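Local coordinates for protein prolyl oligopeptidase (Novosphingobium capsulatum, PDB 1YR2) that probably cleaves oligopeptides on the carboxyl side of proline, and less readily alanine, as a serine endopeptidase of the prolyl oligopeptidase (S9A) family, at residues 377-382 / 407-412; 367-370 / 375-378. All blocks are in the same frame, centred on the assembly; numbering follows the deposited sequence.

Contact 1: residues 377-382 / 407-412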
# COMPACT_ATOMS: atom_id res chain seq x y z
N PHE A 377 -17.51 -9.02 -10.08
CA PHE A 377 -16.05 -9.26 -10.02
C PHE A 377 -15.57 -8.99 -8.59
O PHE A 377 -15.60 -7.84 -8.09
CB PHE A 377 -15.32 -8.39 -11.06
CG PHE A 377 -15.66 -8.78 -12.45
CD1 PHE A 377 -15.02 -9.87 -13.06
CD2 PHE A 377 -16.74 -8.20 -13.07
CE1 PHE A 377 -15.37 -10.28 -14.33
CE2 PHE A 377 -17.13 -8.59 -14.32
CZ PHE A 377 -16.45 -9.65 -14.97
N ALA A 378 -15.05 -10.03 -7.96
CA ALA A 378 -14.76 -10.03 -6.51
C ALA A 378 -13.25 -10.17 -6.33
O ALA A 378 -12.69 -11.16 -6.77
CB ALA A 378 -15.46 -11.19 -5.83
N SER A 379 -12.61 -9.14 -5.76
CA SER A 379 -11.19 -9.15 -5.52
C SER A 379 -10.84 -9.68 -4.12
O SER A 379 -11.13 -9.05 -3.09
CB SER A 379 -10.62 -7.73 -5.71
OG SER A 379 -10.77 -7.38 -7.06
N TYR A 380 -10.20 -10.84 -4.11
CA TYR A 380 -9.84 -11.54 -2.93
C TYR A 380 -8.34 -11.46 -2.70
O TYR A 380 -7.54 -11.30 -3.66
CB TYR A 380 -10.22 -13.03 -3.03
CG TYR A 380 -11.69 -13.32 -2.92
CD1 TYR A 380 -12.31 -13.44 -1.70
CD2 TYR A 380 -12.44 -13.50 -4.08
CE1 TYR A 380 -13.68 -13.74 -1.62
CE2 TYR A 380 -13.75 -13.75 -4.02
CZ TYR A 380 -14.39 -13.92 -2.80
OH TYR A 380 -15.76 -14.21 -2.81
N ILE A 381 -7.95 -11.66 -1.44
CA ILE A 381 -6.55 -11.91 -1.12
C ILE A 381 -6.43 -13.43 -0.94
O ILE A 381 -6.91 -13.99 0.06
CB ILE A 381 -6.07 -11.17 0.13
CG1 ILE A 381 -6.25 -9.64 -0.01
CG2 ILE A 381 -4.59 -11.46 0.36
CD1 ILE A 381 -5.63 -9.05 -1.21
N HIS A 382 -5.79 -14.04 -1.93
CA HIS A 382 -5.54 -15.46 -2.03
C HIS A 382 -4.03 -15.75 -1.95
O HIS A 382 -3.28 -15.46 -2.86
CB HIS A 382 -6.08 -15.92 -3.39
CG HIS A 382 -6.06 -17.41 -3.58
ND1 HIS A 382 -6.92 -18.24 -2.89
CD2 HIS A 382 -5.30 -18.21 -4.37
CE1 HIS A 382 -6.68 -19.50 -3.24
NE2 HIS A 382 -5.70 -19.51 -4.13
N GLY A 407 0.17 -10.45 -8.78
CA GLY A 407 0.13 -9.06 -8.40
C GLY A 407 -1.05 -8.67 -7.55
O GLY A 407 -1.65 -9.49 -6.86
N SER A 408 -1.33 -7.37 -7.50
CA SER A 408 -2.41 -6.85 -6.69
C SER A 408 -3.42 -6.12 -7.59
O SER A 408 -3.05 -5.28 -8.44
CB SER A 408 -1.87 -5.91 -5.66
OG SER A 408 -1.13 -6.64 -4.67
N ALA A 409 -4.70 -6.41 -7.40
CA ALA A 409 -5.74 -5.72 -8.16
C ALA A 409 -6.37 -4.66 -7.25
O ALA A 409 -6.71 -4.91 -6.10
CB ALA A 409 -6.79 -6.66 -8.64
N SER A 410 -6.45 -3.43 -7.73
CA SER A 410 -7.20 -2.43 -7.01
C SER A 410 -8.57 -2.36 -7.63
O SER A 410 -9.32 -3.34 -7.63
CB SER A 410 -6.45 -1.12 -7.01
OG SER A 410 -5.16 -1.40 -6.50
N GLY A 411 -8.94 -1.23 -8.12
CA GLY A 411 -10.31 -1.03 -8.46
C GLY A 411 -10.74 -1.66 -9.78
O GLY A 411 -9.92 -2.14 -10.62
N LEU A 412 -12.02 -1.59 -9.96
CA LEU A 412 -12.69 -1.98 -11.18
C LEU A 412 -13.54 -0.79 -11.62
O LEU A 412 -14.08 -0.07 -10.77
CB LEU A 412 -13.61 -3.13 -10.89
CG LEU A 412 -14.30 -3.76 -12.10
CD1 LEU A 412 -13.47 -4.93 -12.55
CD2 LEU A 412 -15.71 -4.20 -11.79
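Phe-377 and Leu-412 form the denser end of this contact, a modest apolar touch between two strands that belong to different sheets. CD1 of Leu-412 comes within 4.2 Å of CB of Phe-377, while the other methyl, CD2, lies 4.3 Å from CD2 of Phe-377 and approaches the ring obliquely. The leucine reaches across because its CG stands anti to the backbone N (chi1 -174°), which sends the two branches toward the phenylalanine. The ring itself is enclosed by more than this one leucine: Val-401, Pro-439 and Ala-390 also pack on it.

Toward the other end the two strands meet through smaller groups. OG of Ser-379 approaches CB of Ala-409 at 4.3 Å, and the same hydroxyl lies 4.3 Å from the carbonyl O of Ser-410, too far for a hydrogen bond. Ser-410, whose CB turns away from strand 377-382, is exposed and marks the solvent side, whereas Phe-377, Ser-379 and Ala-409 are buried. Polar groups along strand 408-412 find partners beyond the pair: Ser-386 OG accepts the bond from Ala-409 N, and Ser-408 OG is hydrogen-bonded to the carbonyl O of Pro-504, in the peptidase part of the chain.

The strand axes come no closer than 8.1 Å and run at 149°, a spacing that belongs to stacked sheets and not to neighbours within one. Mostly side chains fill the gap, and this face-to-face meeting of consecutive four-stranded sheets is how adjacent blades pack in the seven-bladed beta-propeller of prolyl oligopeptidases.

Contact 2: residues 367-370 / 375-378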
# COMPACT_ATOMS: atom_id res chain seq x y z
N GLU A 367 -11.80 -8.12 -0.51
CA GLU A 367 -11.38 -6.75 -0.45
C GLU A 367 -12.40 -5.77 -1.09
O GLU A 367 -12.71 -4.74 -0.49
CB GLU A 367 -10.03 -6.68 -1.17
CG GLU A 367 -9.20 -5.45 -0.99
CD GLU A 367 -7.74 -5.74 -1.40
OE1 GLU A 367 -7.47 -6.13 -2.60
OE2 GLU A 367 -6.89 -5.62 -0.48
N SER A 368 -12.96 -6.12 -2.24
CA SER A 368 -13.80 -5.18 -3.00
C SER A 368 -14.54 -5.96 -4.09
O SER A 368 -14.10 -7.07 -4.48
CB SER A 368 -12.97 -4.02 -3.63
OG SER A 368 -12.12 -4.54 -4.62
N VAL A 369 -15.66 -5.41 -4.53
CA VAL A 369 -16.50 -6.04 -5.53
C VAL A 369 -16.99 -4.95 -6.44
O VAL A 369 -17.28 -3.88 -5.97
CB VAL A 369 -17.70 -6.74 -4.89
CG1 VAL A 369 -18.65 -7.18 -5.93
CG2 VAL A 369 -17.26 -7.93 -4.09
N GLY A 370 -17.06 -5.22 -7.73
CA GLY A 370 -17.70 -4.32 -8.66
C GLY A 370 -18.57 -5.11 -9.60
O GLY A 370 -18.40 -6.32 -9.78
N ARG A 375 -22.00 -9.36 -14.67
CA ARG A 375 -21.25 -10.13 -13.70
C ARG A 375 -20.74 -9.34 -12.51
O ARG A 375 -20.51 -8.10 -12.56
CB ARG A 375 -20.07 -10.78 -14.41
CG ARG A 375 -20.43 -11.95 -15.25
CD ARG A 375 -19.26 -12.48 -16.04
NE ARG A 375 -19.52 -13.79 -16.61
CZ ARG A 375 -18.59 -14.51 -17.26
NH1 ARG A 375 -17.35 -14.03 -17.45
NH2 ARG A 375 -18.87 -15.71 -17.68
N LEU A 376 -20.55 -10.08 -11.43
CA LEU A 376 -19.83 -9.60 -10.26
C LEU A 376 -18.37 -9.96 -10.40
O LEU A 376 -18.04 -11.06 -10.80
CB LEU A 376 -20.33 -10.29 -8.99
CG LEU A 376 -21.72 -9.96 -8.49
CD1 LEU A 376 -22.26 -11.09 -7.64
CD2 LEU A 376 -21.65 -8.64 -7.68
N PHE A 377 -17.51 -9.02 -10.08
CA PHE A 377 -16.05 -9.26 -10.02
C PHE A 377 -15.57 -8.99 -8.59
O PHE A 377 -15.60 -7.84 -8.09
CB PHE A 377 -15.32 -8.39 -11.06
CG PHE A 377 -15.66 -8.78 -12.45
CD1 PHE A 377 -15.02 -9.87 -13.06
CD2 PHE A 377 -16.74 -8.20 -13.07
CE1 PHE A 377 -15.37 -10.28 -14.33
CE2 PHE A 377 -17.13 -8.59 -14.32
CZ PHE A 377 -16.45 -9.65 -14.97
N ALA A 378 -15.05 -10.03 -7.96
CA ALA A 378 -14.76 -10.03 -6.51
C ALA A 378 -13.25 -10.17 -6.33
O ALA A 378 -12.69 -11.16 -6.77
CB ALA A 378 -15.46 -11.19 -5.83
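Gly-370 and Phe-377 exchange both of their backbone hydrogen bonds and so form the hydrogen-bonded pair of this antiparallel hairpin. Phe-377 N donates a hydrogen bond to Gly-370 O at 2.9 Å, almost in line with the carbonyl bond (C=O...N angle 170°). The return bond, from Gly-370 N to Phe-377 O, measures 3.0 Å, and its donor stands 20° out of the carbonyl plane. Phe-377 O has a second, weaker visitor: CA of Val-369 lies 3.3 Å from it in a CA-H...O contact. Gly-370 O, besides accepting its bond, lies near the plane of the Phe-377 ring, at the edge, 4.1 Å from CD2.

The next pair, Val-369 with Ala-378, is non-hydrogen-bonded, and here side chains do the work. Val-369 straddles two partners. Its CG1, set anti to the backbone N (chi1 171°), meets CD2 of Leu-376 at 3.8 Å, the two side chains crossing at a slant, while CG2 rests 4.1 Å from CB of Ala-378.

Beyond this pair the pairing is irregular: Glu-367 and Ser-368 together face Ser-379 in a classic beta bulge, and both bond to its backbone. At the far end Arg-375 NH1 makes a weak hydrogen bond to Pro-439 O. On the edge that faces strand 385-392, Leu-376 and Ala-378 make backbone bonds with Phe-391 and Leu-389. The strand thus lies between 365-372 and 385-392, and the apolar face carrying Val-369 and Leu-376 packs on Val-333 and Trp-331 of the strand 329-334.

In the fold
Contacts 1 and 2 share Phe-377, Ala-378 and the strand 375-382, yet bind it in different ways. Contact 2 acts within one propeller blade, mainly through main-chain hydrogen bonds at sheet spacing; contact 1 acts between that blade and the next, through mostly apolar touches across a wider gap. Contact 1 is the more buried and lies nearer the centre of the chain; contact 2 is only partly buried. Their centres lie 8 Å apart and they meet directly: Leu-412 CD2 packs on Gly-370 CA at 3.7 Å, so the leucine spans both strands of the hairpin. Bonding along the sheet and packing across it together build the propeller.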